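Pollen-specific leucine-rich repeat extensin-like protein 1 (Arabidopsis thaliana, PDB 6TME) probably binds RALF signalling peptides in the pollen-tube cell wall through its leucine-rich repeat domain, as its relatives do. Local coordinates at residues G296-N301 / F311-N316; S276-L281 / M287-N292. All coordinates share one frame; numbering follows the deposited sequence.

How the contacts relate
Both contacts are buried and both lie on the same side of the chain's centre, their centres about 8 Å apart, with contact 2 closing before contact 1 opens. Their second segments belong to adjacent parallel strands, 286-288 and 310-312, which lie side by side and are hydrogen-bonded to each other: Phe289 N probably donates to Thr312 O at 2.8 Å. Across each contact the chemistry is wholly apolar. Contact 1 brings the valine of a short strand against two phenylalanines, whereas contact 2 packs two leucines, one in a 3-10 segment and one just after it, on a methionine and a phenylalanine. On 287-292 and 311-316 the asparagines hold the turns, while Asp288, Ser290, Thr312 and Ser314 lie near the attached glycan.

Contact 1: residues G296-N301 / F311-N316; sequences GFVTDN and FTFSYN. With NAG (2-acetamido-2-deoxy-beta-D-glucopyranose), chain E.
Val298 does all the touching for its segment, and each of its methyls has a phenylalanine to itself. CG1 comes in at the edge of the Phe311 ring, close to the ring plane, with CE2 at 3.6 Å from it. CG2 lies 4.0 Å from Phe313 CD2, an approach that is neither face-on nor edge-on. The valine can split its branches this way because CG1 stands anti to the backbone N (chi1 180°), leaving CG2 beside that nitrogen. The two phenylalanines also pack on each other: Phe313 CD1 sits 3.7 Å above the plane of the Phe311 ring, over its centre.

No hydrogen bond crosses the contact; the side-chain bonds described here belong to 311-316. Asn316 ND2 donates to Phe313 O at 3.0 Å along a nearly straight line (173°). The acceptor lies in the asparagine's amide plane, but the donor stands well above the plane of the carbonyl. This amide does more than close its own turn, since ND2 also gives to Phe289 O while OD1 accepts from Phe294 N, so three backbone groups hold its orientation. Phe313 O in turn takes a second bond, from Asn340 ND2, as one expects of an asparagine ladder passed from repeat to repeat. On the far side of the strand Thr312 OG1 is 3.4 Å from O5 of the N-acetylglucosamine, at best a weak bond.

Around this cluster, helix 300-303 presents Ile302 and Cys303 to Phe311, and Cys303 reaches Val298 too. Strand 297-298 pairs in parallel with strand 317-321, which also sets Phe318 against Val298, while Phe335 of strand 334-336 continues the packing beyond Phe311.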
loop_
_atom_site.group_PDB
_atom_site.type_symbol
_atom_site.label_atom_id
_atom_site.label_comp_id
_atom_site.label_asym_id
_atom_site.label_seq_id
_atom_site.Cartn_x
_atom_site.Cartn_y
_atom_site.Cartn_z
ATOM N N GLY A 296 20.216 -4.308 -22.213
ATOM C CA GLY A 296 20.493 -5.704 -22.460
ATOM C C GLY A 296 19.330 -6.462 -23.056
ATOM O O GLY A 296 18.495 -5.905 -23.778
ATOM N N PHE A 297 19.266 -7.742 -22.728
ATOM C CA PHE A 297 18.378 -8.689 -23.376
ATOM C C PHE A 297 17.202 -9.019 -22.464
ATOM O O PHE A 297 17.359 -9.113 -21.243
ATOM C CB PHE A 297 19.149 -9.965 -23.749
ATOM C CG PHE A 297 18.791 -10.510 -25.085
ATOM C CD1 PHE A 297 19.375 -9.996 -26.234
ATOM C CD2 PHE A 297 17.847 -11.526 -25.204
ATOM C CE1 PHE A 297 19.027 -10.487 -27.477
ATOM C CE2 PHE A 297 17.494 -12.023 -26.447
ATOM C CZ PHE A 297 18.085 -11.497 -27.584
ATOM N N VAL A 298 16.019 -9.157 -23.061
ATOM C CA VAL A 298 14.854 -9.738 -22.401
ATOM C C VAL A 298 14.665 -11.125 -23.001
ATOM O O VAL A 298 14.380 -11.260 -24.198
ATOM C CB VAL A 298 13.589 -8.885 -22.578
ATOM C CG1 VAL A 298 12.402 -9.542 -21.869
ATOM C CG2 VAL A 298 13.817 -7.442 -22.077
ATOM N N THR A 299 14.834 -12.149 -22.174
ATOM C CA THR A 299 14.868 -13.547 -22.582
ATOM C C THR A 299 13.525 -14.218 -22.310
ATOM O O THR A 299 12.666 -13.693 -21.593
ATOM C CB THR A 299 15.959 -14.287 -21.812
ATOM O OG1 THR A 299 15.601 -14.285 -20.427
ATOM C CG2 THR A 299 17.274 -13.566 -21.948
ATOM N N ASP A 300 13.367 -15.423 -22.855
ATOM C CA ASP A 300 12.174 -16.195 -22.536
ATOM C C ASP A 300 12.280 -16.868 -21.177
ATOM O O ASP A 300 11.298 -17.454 -20.713
ATOM C CB ASP A 300 11.897 -17.235 -23.630
ATOM C CG ASP A 300 13.029 -18.210 -23.807
ATOM O OD1 ASP A 300 14.135 -17.933 -23.284
ATOM O OD2 ASP A 300 12.809 -19.254 -24.460
ATOM N N ASN A 301 13.457 -16.809 -20.549
ATOM C CA ASN A 301 13.570 -17.098 -19.127
ATOM C C ASN A 301 12.469 -16.376 -18.361
ATOM O O ASN A 301 11.875 -16.924 -17.424
ATOM C CB ASN A 301 14.942 -16.648 -18.631
ATOM C CG ASN A 301 15.515 -17.562 -17.600
ATOM O OD1 ASN A 301 15.058 -18.693 -17.436
ATOM N ND2 ASN A 301 16.535 -17.081 -16.884
ATOM N N PHE A 311 3.402 -7.933 -19.190
ATOM C CA PHE A 311 4.817 -7.655 -18.962
ATOM C C PHE A 311 5.178 -6.425 -19.781
ATOM O O PHE A 311 5.263 -6.496 -21.010
ATOM C CB PHE A 311 5.677 -8.867 -19.331
ATOM C CG PHE A 311 7.178 -8.651 -19.189
ATOM C CD1 PHE A 311 7.694 -7.683 -18.340
ATOM C CD2 PHE A 311 8.070 -9.445 -19.906
ATOM C CE1 PHE A 311 9.068 -7.496 -18.218
ATOM C CE2 PHE A 311 9.439 -9.269 -19.786
ATOM C CZ PHE A 311 9.941 -8.293 -18.946
ATOM N N THR A 312 5.378 -5.306 -19.089
ATOM C CA THR A 312 5.637 -3.985 -19.661
ATOM C C THR A 312 7.095 -3.629 -19.393
ATOM O O THR A 312 7.504 -3.529 -18.234
ATOM C CB THR A 312 4.715 -2.939 -19.014
ATOM O OG1 THR A 312 3.340 -3.291 -19.231
ATOM C CG2 THR A 312 4.997 -1.521 -19.525
ATOM N N PHE A 313 7.884 -3.456 -20.449
ATOM C CA PHE A 313 9.291 -3.103 -20.281
ATOM C C PHE A 313 9.658 -1.935 -21.189
ATOM O O PHE A 313 10.817 -1.767 -21.576
ATOM C CB PHE A 313 10.206 -4.312 -20.516
ATOM C CG PHE A 313 9.900 -5.101 -21.778
ATOM C CD1 PHE A 313 8.816 -5.971 -21.838
ATOM C CD2 PHE A 313 10.732 -5.001 -22.887
ATOM C CE1 PHE A 313 8.546 -6.705 -22.996
ATOM C CE2 PHE A 313 10.488 -5.737 -24.045
ATOM C CZ PHE A 313 9.391 -6.587 -24.106
ATOM N N SER A 314 8.670 -1.105 -21.505
ATOM C CA SER A 314 8.839 -0.010 -22.434
ATOM C C SER A 314 9.664 1.116 -21.799
ATOM O O SER A 314 9.854 1.168 -20.585
ATOM C CB SER A 314 7.461 0.487 -22.869
ATOM O OG SER A 314 6.832 1.100 -21.780
ATOM N N TYR A 315 10.142 2.039 -22.640
ATOM C CA TYR A 315 10.956 3.177 -22.198
ATOM C C TYR A 315 12.127 2.717 -21.336
ATOM O O TYR A 315 12.250 3.072 -20.153
ATOM C CB TYR A 315 10.113 4.208 -21.453
ATOM C CG TYR A 315 9.097 4.782 -22.359
ATOM C CD1 TYR A 315 9.414 5.859 -23.183
ATOM C CD2 TYR A 315 7.829 4.223 -22.452
ATOM C CE1 TYR A 315 8.487 6.380 -24.058
ATOM C CE2 TYR A 315 6.892 4.742 -23.328
ATOM C CZ TYR A 315 7.232 5.817 -24.127
ATOM O OH TYR A 315 6.312 6.336 -24.996
ATOM N N ASN A 316 12.989 1.926 -21.967
ATOM C CA ASN A 316 14.258 1.482 -21.387
ATOM C C ASN A 316 15.302 1.518 -22.502
ATOM O O ASN A 316 15.131 2.195 -23.525
ATOM C CB ASN A 316 14.076 0.107 -20.734
ATOM C CG ASN A 316 13.370 0.216 -19.381
ATOM O OD1 ASN A 316 13.933 0.760 -18.436
ATOM N ND2 ASN A 316 12.123 -0.252 -19.305
HETATM C C1 NAG E . -0.597 -3.814 -18.370
HETATM C C2 NAG E . -2.005 -3.248 -18.222
HETATM C C3 NAG E . -2.025 -1.772 -18.617
HETATM C C4 NAG E . -1.033 -0.996 -17.762
HETATM C C5 NAG E . 0.365 -1.593 -17.903
HETATM C C6 NAG E . 1.341 -1.010 -16.908
HETATM C C7 NAG E . -3.643 -5.061 -18.526
HETATM C C8 NAG E . -4.605 -5.711 -19.472
HETATM N N2 NAG E . -2.973 -4.004 -19.004
HETATM O O3 NAG E . -3.330 -1.243 -18.405
HETATM O O4 NAG E . -1.047 0.393 -18.083
HETATM O O5 NAG E . 0.332 -3.004 -17.630
HETATM O O6 NAG E . 1.067 -1.489 -15.595
HETATM O O7 NAG E . -3.470 -5.483 -17.382
#

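Contact 2: residues S276-L281 / M287-N292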
loop_
_atom_site.group_PDB
_atom_site.type_symbol
_atom_site.label_atom_id
_atom_site.label_comp_id
_atom_site.label_asym_id
_atom_site.label_seq_id
_atom_site.Cartn_x
_atom_site.Cartn_y
_atom_site.Cartn_z
ATOM N N SER A 276 18.729 -12.677 -14.282
ATOM C CA SER A 276 18.220 -13.963 -14.741
ATOM C C SER A 276 17.475 -14.707 -13.644
ATOM O O SER A 276 16.658 -15.580 -13.946
ATOM C CB SER A 276 19.373 -14.825 -15.279
ATOM O OG SER A 276 20.464 -14.824 -14.367
ATOM N N THR A 277 17.743 -14.379 -12.379
ATOM C CA THR A 277 17.010 -14.952 -11.254
ATOM C C THR A 277 15.512 -14.659 -11.304
ATOM O O THR A 277 14.747 -15.304 -10.579
ATOM C CB THR A 277 17.585 -14.418 -9.940
ATOM O OG1 THR A 277 17.726 -12.994 -10.024
ATOM C CG2 THR A 277 18.948 -15.034 -9.668
ATOM N N LEU A 278 15.072 -13.713 -12.136
ATOM C CA LEU A 278 13.645 -13.430 -12.200
ATOM C C LEU A 278 12.844 -14.618 -12.704
ATOM O O LEU A 278 11.612 -14.584 -12.625
ATOM C CB LEU A 278 13.378 -12.199 -13.067
ATOM C CG LEU A 278 13.861 -10.887 -12.449
ATOM C CD1 LEU A 278 13.780 -9.757 -13.442
ATOM C CD2 LEU A 278 13.043 -10.548 -11.237
ATOM N N SER A 279 13.502 -15.677 -13.188
ATOM C CA SER A 279 12.749 -16.873 -13.553
ATOM C C SER A 279 12.181 -17.577 -12.332
ATOM O O SER A 279 11.339 -18.464 -12.487
ATOM C CB SER A 279 13.618 -17.843 -14.356
ATOM O OG SER A 279 14.726 -18.307 -13.607
ATOM N N GLY A 280 12.613 -17.201 -11.131
ATOM C CA GLY A 280 12.013 -17.692 -9.910
ATOM C C GLY A 280 10.679 -17.077 -9.543
ATOM O O GLY A 280 10.073 -17.491 -8.552
ATOM N N LEU A 281 10.189 -16.095 -10.301
ATOM C CA LEU A 281 8.899 -15.475 -10.006
ATOM C C LEU A 281 7.763 -16.345 -10.545
ATOM O O LEU A 281 6.995 -15.962 -11.428
ATOM C CB LEU A 281 8.847 -14.066 -10.573
ATOM C CG LEU A 281 9.915 -13.125 -10.011
ATOM C CD1 LEU A 281 9.760 -11.733 -10.614
ATOM C CD2 LEU A 281 9.876 -13.093 -8.478
ATOM N N MET A 287 3.985 -7.573 -14.231
ATOM C CA MET A 287 5.377 -7.187 -14.041
ATOM C C MET A 287 5.644 -5.991 -14.943
ATOM O O MET A 287 5.453 -6.078 -16.159
ATOM C CB MET A 287 6.335 -8.343 -14.351
ATOM C CG MET A 287 7.733 -8.118 -13.749
ATOM S SD MET A 287 8.700 -9.621 -13.462
ATOM C CE MET A 287 8.838 -10.271 -15.111
ATOM N N ASP A 288 6.055 -4.880 -14.341
ATOM C CA ASP A 288 6.198 -3.595 -15.023
ATOM C C ASP A 288 7.566 -3.022 -14.685
ATOM O O ASP A 288 7.816 -2.650 -13.533
ATOM C CB ASP A 288 5.094 -2.610 -14.596
ATOM C CG ASP A 288 5.100 -1.307 -15.429
ATOM O OD1 ASP A 288 6.060 -1.047 -16.176
ATOM O OD2 ASP A 288 4.133 -0.529 -15.345
ATOM N N PHE A 289 8.446 -2.933 -15.679
ATOM C CA PHE A 289 9.728 -2.256 -15.508
ATOM C C PHE A 289 9.829 -1.007 -16.360
ATOM O O PHE A 289 10.940 -0.485 -16.539
ATOM C CB PHE A 289 10.900 -3.178 -15.850
ATOM C CG PHE A 289 11.008 -4.384 -14.974
ATOM C CD1 PHE A 289 11.202 -4.256 -13.623
ATOM C CD2 PHE A 289 10.955 -5.640 -15.511
ATOM C CE1 PHE A 289 11.315 -5.365 -12.826
ATOM C CE2 PHE A 289 11.082 -6.752 -14.720
ATOM C CZ PHE A 289 11.247 -6.617 -13.383
ATOM N N SER A 290 8.711 -0.527 -16.909
ATOM C CA SER A 290 8.774 0.597 -17.840
ATOM C C SER A 290 9.429 1.824 -17.190
ATOM O O SER A 290 9.479 1.969 -15.961
ATOM C CB SER A 290 7.375 0.946 -18.359
ATOM O OG SER A 290 6.615 1.599 -17.364
ATOM N N TYR A 291 9.955 2.704 -18.043
ATOM C CA TYR A 291 10.472 4.020 -17.648
ATOM C C TYR A 291 11.613 3.891 -16.647
ATOM O O TYR A 291 11.560 4.390 -15.520
ATOM C CB TYR A 291 9.365 4.903 -17.082
ATOM C CG TYR A 291 8.380 5.354 -18.109
ATOM C CD1 TYR A 291 8.646 6.467 -18.900
ATOM C CD2 TYR A 291 7.171 4.677 -18.282
ATOM C CE1 TYR A 291 7.754 6.881 -19.854
ATOM C CE2 TYR A 291 6.264 5.083 -19.234
ATOM C CZ TYR A 291 6.561 6.189 -20.022
ATOM O OH TYR A 291 5.662 6.621 -20.973
ATOM N N ASN A 292 12.652 3.195 -17.080
ATOM C CA ASN A 292 13.866 3.060 -16.302
ATOM C C ASN A 292 15.035 3.243 -17.259
ATOM O O ASN A 292 14.889 3.826 -18.337
ATOM C CB ASN A 292 13.833 1.717 -15.564
ATOM C CG ASN A 292 13.072 1.811 -14.263
ATOM O OD1 ASN A 292 13.489 2.520 -13.350
ATOM N ND2 ASN A 292 11.947 1.115 -14.176
#
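Met287 meets Leu281 through its sulfur: SD lies 3.7 Å from Leu281 CD1, and the two side chains cross at about a right angle. The methionine chain reaches out extended and then bends at its last torsion (chi3 61°), turning CE aside and leaving the sulfur to face the leucine methyl. The second touch is between Leu278 CD1 and the far end of the Phe289 ring, at CZ, 4.0 Å away. These two side chains come from opposite directions, and the methyl approaches the ring obliquely.

Leu278 sits in the 3-10 segment 276-280 and Leu281 directly follows it; the backbone bonds include Gly280 N to Thr277 O (2.9 Å) and Leu281 N to Leu278 O (3.1 Å). Ile302 of helix 300-303 packs against both Leu278 and Met287, and Phe311 of the next strand lies against Phe289.

At the end of strand 286-288, Asp288 opens an Asx turn. Its OD1 accepts from Ser290 N at 2.8 Å, nearly along the C-O axis, and from Ser290 OG at 3.0 Å on the syn lone pair. OD2 lies close to OD2 of Asp264, a pairing that may raise the pKa of one of the carboxylates. Asn292 ND2 then donates to Phe289 O at 3.0 Å, almost straight (176°), and also to Ala265 O, while its OD1 receives Phe270 N.

Met287, Phe289 and Asn292 thus occupy positions of the LxxLxLxxNxL consensus, with hydrophobic side chains turned into the solenoid and the asparagine bridging to the preceding turn: the signature of a leucine-rich repeat.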